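Local coordinates for sialidase B (Streptococcus pneumoniae serotype 4, PDB 4XJW), which cleaves the alpha-(2->3), alpha-(2->6) and alpha-(2->8) glycosidic linkages of terminal sialic acids in oligosaccharides, glycoproteins and glycolipids, as an intramolecular trans-sialidase, at residues V35-A40 with E105-F110; L193-G198 with N238-Y243; N315-A320 with P417-A422. The protein carries 1 engineered substitution. All coordinates share one frame; numbering follows the deposited sequence.

Contact 1 of 3, residues V35-A40 with E105-F110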
# COMPACT_ATOMS: atom_id res chain seq x y z
N VAL A 35 26.71 -11.74 1.39
CA VAL A 35 25.68 -12.00 0.39
C VAL A 35 25.18 -13.43 0.57
O VAL A 35 25.97 -14.38 0.59
CB VAL A 35 26.20 -11.81 -1.04
CG1 VAL A 35 25.13 -12.17 -2.05
CG2 VAL A 35 26.64 -10.38 -1.26
N MET A 36 23.87 -13.57 0.74
CA MET A 36 23.28 -14.87 1.06
C MET A 36 22.05 -15.11 0.20
O MET A 36 21.10 -14.33 0.24
CB MET A 36 22.87 -14.92 2.52
CG MET A 36 23.77 -15.73 3.41
SD MET A 36 22.99 -16.04 5.01
CE MET A 36 21.44 -16.71 4.45
N LYS A 37 22.07 -16.18 -0.58
CA LYS A 37 20.87 -16.64 -1.27
C LYS A 37 20.31 -17.82 -0.49
O LYS A 37 20.99 -18.84 -0.31
CB LYS A 37 21.19 -17.01 -2.72
CG LYS A 37 21.32 -15.77 -3.60
CD LYS A 37 21.92 -16.09 -4.96
CE LYS A 37 21.86 -14.85 -5.86
NZ LYS A 37 20.44 -14.40 -6.11
N PHE A 38 19.08 -17.68 0.00
CA PHE A 38 18.54 -18.69 0.90
C PHE A 38 17.04 -18.90 0.74
O PHE A 38 16.30 -18.01 0.28
CB PHE A 38 18.86 -18.35 2.36
CG PHE A 38 18.01 -17.23 2.92
CD1 PHE A 38 18.39 -15.90 2.74
CD2 PHE A 38 16.85 -17.50 3.64
CE1 PHE A 38 17.62 -14.88 3.27
CE2 PHE A 38 16.08 -16.48 4.15
CZ PHE A 38 16.47 -15.17 3.96
N LYS A 39 16.59 -20.08 1.13
CA LYS A 39 15.19 -20.44 1.09
C LYS A 39 14.75 -20.81 2.49
O LYS A 39 15.52 -21.42 3.25
CB LYS A 39 14.94 -21.63 0.17
CG LYS A 39 15.42 -21.43 -1.25
CD LYS A 39 15.27 -22.70 -2.06
CE LYS A 39 15.60 -22.46 -3.51
NZ LYS A 39 15.57 -23.72 -4.30
N ALA A 40 13.53 -20.44 2.84
CA ALA A 40 12.94 -20.83 4.12
C ALA A 40 11.44 -20.82 3.98
O ALA A 40 10.79 -19.79 4.21
CB ALA A 40 13.38 -19.88 5.23
N GLU A 105 13.96 -18.25 -3.63
CA GLU A 105 15.34 -17.93 -3.30
C GLU A 105 15.43 -16.45 -2.99
O GLU A 105 15.43 -15.62 -3.89
CB GLU A 105 16.29 -18.28 -4.45
CG GLU A 105 17.72 -17.85 -4.15
CD GLU A 105 18.73 -18.49 -5.08
OE1 GLU A 105 19.29 -17.77 -5.94
OE2 GLU A 105 18.98 -19.70 -4.94
N ASN A 106 15.49 -16.12 -1.70
CA ASN A 106 15.70 -14.75 -1.28
C ASN A 106 17.15 -14.36 -1.42
O ASN A 106 18.04 -15.17 -1.17
CB ASN A 106 15.31 -14.55 0.18
CG ASN A 106 13.85 -14.84 0.44
OD1 ASN A 106 12.98 -13.99 0.19
ND2 ASN A 106 13.57 -16.03 0.94
N THR A 107 17.38 -13.12 -1.83
CA THR A 107 18.75 -12.63 -1.98
C THR A 107 18.99 -11.56 -0.93
O THR A 107 18.41 -10.47 -0.98
CB THR A 107 19.00 -12.04 -3.39
OG1 THR A 107 18.69 -13.02 -4.39
CG2 THR A 107 20.47 -11.61 -3.55
N LEU A 108 19.84 -11.89 0.04
CA LEU A 108 20.11 -10.99 1.15
C LEU A 108 21.51 -10.40 0.99
O LEU A 108 22.46 -11.11 0.69
CB LEU A 108 19.96 -11.75 2.47
CG LEU A 108 20.25 -11.00 3.76
CD1 LEU A 108 19.39 -11.53 4.91
CD2 LEU A 108 21.73 -11.08 4.15
N VAL A 109 21.63 -9.09 1.16
CA VAL A 109 22.94 -8.43 1.15
C VAL A 109 23.06 -7.55 2.39
O VAL A 109 22.27 -6.62 2.57
CB VAL A 109 23.12 -7.54 -0.09
CG1 VAL A 109 24.51 -6.88 -0.07
CG2 VAL A 109 22.95 -8.36 -1.36
N PHE A 110 24.05 -7.81 3.23
CA PHE A 110 24.23 -7.01 4.43
C PHE A 110 25.57 -6.32 4.36
O PHE A 110 26.60 -6.96 4.16
CB PHE A 110 24.16 -7.87 5.69
CG PHE A 110 24.40 -7.09 6.95
CD1 PHE A 110 23.47 -6.17 7.40
CD2 PHE A 110 25.58 -7.26 7.67
CE1 PHE A 110 23.68 -5.43 8.55
CE2 PHE A 110 25.81 -6.53 8.83
CZ PHE A 110 24.85 -5.61 9.27
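Lys37 runs extended as far as CE and turns at chi4 (-62°), which sets NZ against Thr107, while Thr107 holds OG1 beside its own backbone N, anti to the carbonyl carbon. The two side chains lie alongside each other, pointing the same way, and NZ donates to OG1 at 2.8 Å. Glu105, extended beyond CG, crosses the lysine obliquely. Its OE1 comes to 3.3 Å from Lys37 CD and 3.6 Å from Lys37 NZ, so the salt bridge is a long one with the carboxylate resting partly on methylene. Pro186 O also bonds to NZ, and Ser188 OG to OE1, so both charged groups have a second polar partner. Strands 32-39 and 102-113 are antiparallel neighbours in one sheet of the N-terminal, concanavalin-like beta-sandwich domain; Lys37 and Thr107 stand on the face that meets residues 185-188, and Glu105 reaches in beside them. Met36, Phe38, Asn106 and Leu108 occupy the reverse face, where Met36 and Phe38 pack on Leu49 of the other sheet. With CG between the backbone N and the carbonyl carbon (chi1 75°), the Phe38 ring takes Asn106 CB over one face, 4.1 Å from the centroid, in a CH-pi contact offset toward the rim; Leu108 CB meets the ring edge in plane, 4.0 Å from CE1. The Asn106 amide, 35° from the ring plane, is held chiefly by Asn124 at OD1 and by Trp96 O at ND2; its ND2 bond to Phe38 O is weak. Met36 with Leu108 and Phe38 with Asn106 form the hydrogen-bonded pairs, and Met36 N reaches Leu108 O at 2.8 Å. Between them, in the non-hydrogen-bonded Lys37-Thr107 pair, Lys37 CA makes a CA-H...O contact of 3.2 Å with Asn106 O.

Contact 2 of 3, residues L193-G198 with N238-Y243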
# COMPACT_ATOMS: atom_id res chain seq x y z
N LEU A 193 8.35 -4.40 -8.71
CA LEU A 193 7.82 -3.16 -8.17
C LEU A 193 7.29 -2.28 -9.29
O LEU A 193 7.95 -2.12 -10.33
CB LEU A 193 8.88 -2.42 -7.33
CG LEU A 193 9.45 -3.15 -6.12
CD1 LEU A 193 10.51 -2.28 -5.43
CD2 LEU A 193 8.33 -3.51 -5.17
N ILE A 194 6.10 -1.72 -9.09
CA ILE A 194 5.54 -0.71 -9.96
C ILE A 194 5.84 0.68 -9.39
O ILE A 194 6.45 1.53 -10.05
CB ILE A 194 4.03 -0.90 -10.15
CG1 ILE A 194 3.74 -2.29 -10.73
CG2 ILE A 194 3.47 0.18 -11.09
CD1 ILE A 194 2.28 -2.61 -10.90
N PHE A 195 5.39 0.92 -8.16
CA PHE A 195 5.69 2.13 -7.42
C PHE A 195 6.77 1.79 -6.40
O PHE A 195 6.74 0.71 -5.81
CB PHE A 195 4.42 2.61 -6.70
CG PHE A 195 3.25 2.81 -7.63
CD1 PHE A 195 3.14 3.98 -8.37
CD2 PHE A 195 2.29 1.82 -7.77
CE1 PHE A 195 2.07 4.18 -9.26
CE2 PHE A 195 1.20 2.00 -8.65
CZ PHE A 195 1.09 3.18 -9.38
N GLN A 196 7.73 2.68 -6.20
CA GLN A 196 8.80 2.36 -5.27
C GLN A 196 9.45 3.61 -4.71
O GLN A 196 9.39 4.66 -5.33
CB GLN A 196 9.85 1.46 -5.93
CG GLN A 196 10.53 2.10 -7.13
CD GLN A 196 10.99 1.07 -8.14
OE1 GLN A 196 11.94 0.34 -7.90
NE2 GLN A 196 10.30 1.00 -9.28
N SER A 197 10.05 3.49 -3.53
CA SER A 197 10.74 4.62 -2.91
C SER A 197 11.78 5.25 -3.83
O SER A 197 12.61 4.56 -4.41
CB SER A 197 11.43 4.17 -1.63
OG SER A 197 10.50 3.68 -0.70
N GLY A 198 11.74 6.57 -3.95
CA GLY A 198 12.73 7.28 -4.74
C GLY A 198 12.32 7.48 -6.19
O GLY A 198 13.06 8.08 -6.99
N ASN A 238 -0.99 11.67 -2.11
CA ASN A 238 -1.43 11.95 -3.48
C ASN A 238 -1.88 10.64 -4.13
O ASN A 238 -1.51 9.58 -3.65
CB ASN A 238 -0.27 12.53 -4.31
CG ASN A 238 0.11 13.96 -3.92
OD1 ASN A 238 -0.72 14.75 -3.48
ND2 ASN A 238 1.39 14.30 -4.11
N ILE A 239 -2.63 10.71 -5.22
CA ILE A 239 -2.94 9.51 -6.02
C ILE A 239 -2.01 9.46 -7.22
O ILE A 239 -1.93 10.42 -7.99
CB ILE A 239 -4.39 9.51 -6.51
CG1 ILE A 239 -5.39 9.70 -5.35
CG2 ILE A 239 -4.68 8.21 -7.27
CD1 ILE A 239 -5.24 8.68 -4.21
N ALA A 240 -1.28 8.35 -7.37
CA ALA A 240 -0.34 8.19 -8.47
C ALA A 240 -0.79 7.04 -9.37
O ALA A 240 -1.53 6.16 -8.93
CB ALA A 240 1.08 7.93 -7.95
N THR A 241 -0.35 7.07 -10.62
CA THR A 241 -0.69 6.02 -11.59
C THR A 241 0.52 5.60 -12.41
O THR A 241 1.46 6.38 -12.59
CB THR A 241 -1.84 6.42 -12.56
OG1 THR A 241 -1.47 7.56 -13.33
CG2 THR A 241 -3.12 6.80 -11.82
N SER A 242 0.45 4.37 -12.90
CA SER A 242 1.44 3.80 -13.82
C SER A 242 0.73 2.78 -14.72
O SER A 242 -0.27 2.20 -14.33
CB SER A 242 2.56 3.13 -13.01
OG SER A 242 3.47 2.42 -13.85
N TYR A 243 1.22 2.58 -15.94
CA TYR A 243 0.58 1.61 -16.84
C TYR A 243 1.62 0.69 -17.47
O TYR A 243 2.82 1.02 -17.54
CB TYR A 243 -0.27 2.30 -17.94
CG TYR A 243 0.51 3.34 -18.69
CD1 TYR A 243 1.34 2.99 -19.75
CD2 TYR A 243 0.47 4.68 -18.29
CE1 TYR A 243 2.09 3.96 -20.41
CE2 TYR A 243 1.21 5.64 -18.93
CZ TYR A 243 2.02 5.28 -19.99
OH TYR A 243 2.75 6.25 -20.63
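Phe195 directs one corner of its ring, the atoms CE1 and CZ, at the backbone between Thr241 and Ser242. CE1 stands 3.8 Å from Thr241 C, which lies near the ring plane, so the strand is met there by an edge of the ring. The ring spans two side chains on the same side of the strand: Ala240 CB is 4.1 Å from CE1, and Ser242 CB is 3.9 Å from CZ. Thr241, between them, points its CB away from residues 193-198, and its OG1 is bonded to Trp433 NE1. Ile194 packs against the Phe195 ring from within its own segment. With CG2 anti to the backbone N, this methyl lies over one ring face, 3.8 Å above the plane and offset toward the rim. The same methyl meets Ser242, 3.6 Å from OG, and thus fills the corner between the aromatic ring and the serine. That hydroxyl is not left to the hydrocarbon alone, because Ser242 OG is hydrogen-bonded to Ser252 O. Across the two segments the contact is purely van der Waals. Ser221 and Ile223 of strand 219-226 also touch Phe195, and Trp251 touches both Ile194 and Ser242. The side chain of Phe195 lies about 10 Å from that of Arg207, which by similarity binds substrate. Strand 237-244 is third of four antiparallel strands in a blade, and the BNR repeat 242-253 carries it through a turn toward the fourth, the layout of an Asp-box hairpin in the beta-propeller of family 33 sialidases.

Contact 3 of 3, residues N315-A320 with P417-A422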
# COMPACT_ATOMS: atom_id res chain seq x y z
N ASN A 315 -11.39 10.13 11.00
CA ASN A 315 -11.70 10.25 12.41
C ASN A 315 -12.24 11.62 12.84
O ASN A 315 -13.00 11.70 13.80
CB ASN A 315 -10.49 9.85 13.27
CG ASN A 315 -9.60 11.03 13.59
OD1 ASN A 315 -9.06 11.67 12.69
ND2 ASN A 315 -9.44 11.32 14.87
N ASN A 316 -11.88 12.68 12.12
CA ASN A 316 -12.31 14.02 12.52
C ASN A 316 -13.19 14.76 11.50
O ASN A 316 -13.52 15.92 11.69
CB ASN A 316 -11.11 14.88 12.94
CG ASN A 316 -10.15 15.13 11.79
OD1 ASN A 316 -10.25 14.51 10.74
ND2 ASN A 316 -9.21 16.05 12.00
N ALA A 317 -13.55 14.07 10.42
CA ALA A 317 -14.42 14.65 9.40
C ALA A 317 -15.81 14.88 9.97
O ALA A 317 -16.36 14.01 10.64
CB ALA A 317 -14.49 13.74 8.19
N ASN A 318 -16.38 16.05 9.70
CA ASN A 318 -17.74 16.37 10.14
C ASN A 318 -18.75 15.44 9.49
O ASN A 318 -19.01 15.55 8.29
CB ASN A 318 -18.06 17.83 9.81
CG ASN A 318 -19.36 18.31 10.46
OD1 ASN A 318 -20.26 17.53 10.77
ND2 ASN A 318 -19.46 19.62 10.65
N LYS A 319 -19.33 14.55 10.28
CA LYS A 319 -20.23 13.52 9.75
C LYS A 319 -21.61 14.07 9.40
O LYS A 319 -22.37 13.41 8.69
CB LYS A 319 -20.38 12.38 10.76
CG LYS A 319 -19.07 11.71 11.15
CD LYS A 319 -18.35 11.16 9.92
CE LYS A 319 -17.11 10.38 10.32
NZ LYS A 319 -16.11 11.25 11.01
N ALA A 320 -21.92 15.27 9.88
CA ALA A 320 -23.26 15.84 9.71
C ALA A 320 -23.31 17.03 8.76
O ALA A 320 -24.20 17.88 8.85
CB ALA A 320 -23.83 16.23 11.07
N PRO A 417 -14.77 21.16 6.75
CA PRO A 417 -13.82 20.11 7.16
C PRO A 417 -14.50 18.76 7.22
O PRO A 417 -14.77 18.24 8.29
CB PRO A 417 -13.39 20.55 8.57
CG PRO A 417 -14.58 21.33 9.07
CD PRO A 417 -15.08 22.08 7.87
N THR A 418 -14.77 18.19 6.05
CA THR A 418 -15.40 16.89 5.96
C THR A 418 -14.80 16.18 4.76
O THR A 418 -13.98 16.76 4.07
CB THR A 418 -16.94 17.01 5.82
OG1 THR A 418 -17.56 15.73 6.00
CG2 THR A 418 -17.32 17.60 4.46
N ASN A 419 -15.20 14.93 4.52
CA ASN A 419 -14.67 14.18 3.37
C ASN A 419 -15.54 14.32 2.13
O ASN A 419 -16.77 14.40 2.21
CB ASN A 419 -14.51 12.71 3.73
CG ASN A 419 -15.80 12.09 4.20
OD1 ASN A 419 -16.29 12.43 5.28
ND2 ASN A 419 -16.37 11.20 3.39
N TYR A 420 -14.88 14.34 0.97
CA TYR A 420 -15.56 14.47 -0.32
C TYR A 420 -15.12 13.34 -1.26
O TYR A 420 -14.16 12.63 -0.97
CB TYR A 420 -15.23 15.81 -0.98
CG TYR A 420 -15.53 17.03 -0.14
CD1 TYR A 420 -14.66 17.43 0.88
CD2 TYR A 420 -16.67 17.78 -0.36
CE1 TYR A 420 -14.93 18.55 1.65
CE2 TYR A 420 -16.95 18.90 0.40
CZ TYR A 420 -16.08 19.27 1.40
OH TYR A 420 -16.36 20.38 2.16
N ILE A 421 -15.82 13.20 -2.38
CA ILE A 421 -15.36 12.32 -3.46
C ILE A 421 -15.11 13.19 -4.68
O ILE A 421 -15.93 14.05 -5.00
CB ILE A 421 -16.39 11.24 -3.82
CG1 ILE A 421 -16.64 10.32 -2.63
CG2 ILE A 421 -15.92 10.40 -5.01
CD1 ILE A 421 -17.66 9.20 -2.90
N ALA A 422 -13.98 12.98 -5.34
CA ALA A 422 -13.70 13.70 -6.58
C ALA A 422 -13.45 12.72 -7.70
O ALA A 422 -13.14 11.56 -7.43
CB ALA A 422 -12.52 14.61 -6.43
O HOH W 1 -14.27 18.35 11.04
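Ala317 packs its CB against Thr418 and Asn419, 3.7 Å from Asn419 OD1, on the close-fitting side of the contact. The Asn419 amide, held by Gly449 O at ND2 and by Asn448 at OD1, keeps OD1 beside that methyl. The Asn419 N beneath the alanine methyl is buried with no partner in the model. Next to this, Asn318 N donates almost straight to Pro417 O (3.1 Å, 174°), and Thr418 OG1, anti to its own backbone N, donates to Asn318 O at 2.7 Å from 32° outside the carbonyl plane. Packing gives way toward Asn316 and the exposed Pro417, where a water donates to both Asn316 O (2.6 Å) and Pro417 O. Exposed Lys319 points its CB away from residues 417-422, yet its NZ returns to Ala317 O at 2.8 Å and also bonds to Asn314 O. Asn318 OD1 accepts from Ala320 N in an Asx turn. Pro417 O thus takes both Asn318 N and the water, and Asn318 O takes the threonine hydroxyl: the polar join rests on backbone carbonyls and, apart from the Thr418 hydroxyl, hardly on side-chain identity.

From the N terminus, contact 1 comes first, closing a 64-residue excursion between residues 35-40 and 105-110 within the N-terminal domain. The chain then enters the propeller, where contact 2 closes a shorter loop by laying 193-198 against the third strand of the first blade. Contact 3 closes the longest excursion, 96 residues that hold the whole ten-strand sheet from strand 324-327 to strand 413-414, and returns the chain to strand 420-426 in the next blade. The three run in series, neither nested nor crossed. Contacts 1 and 3 lie on opposite sides of the chain's centre, their centres 46 Å apart, whereas contacts 2 and 3 approach to about 8 Å between nearest atoms.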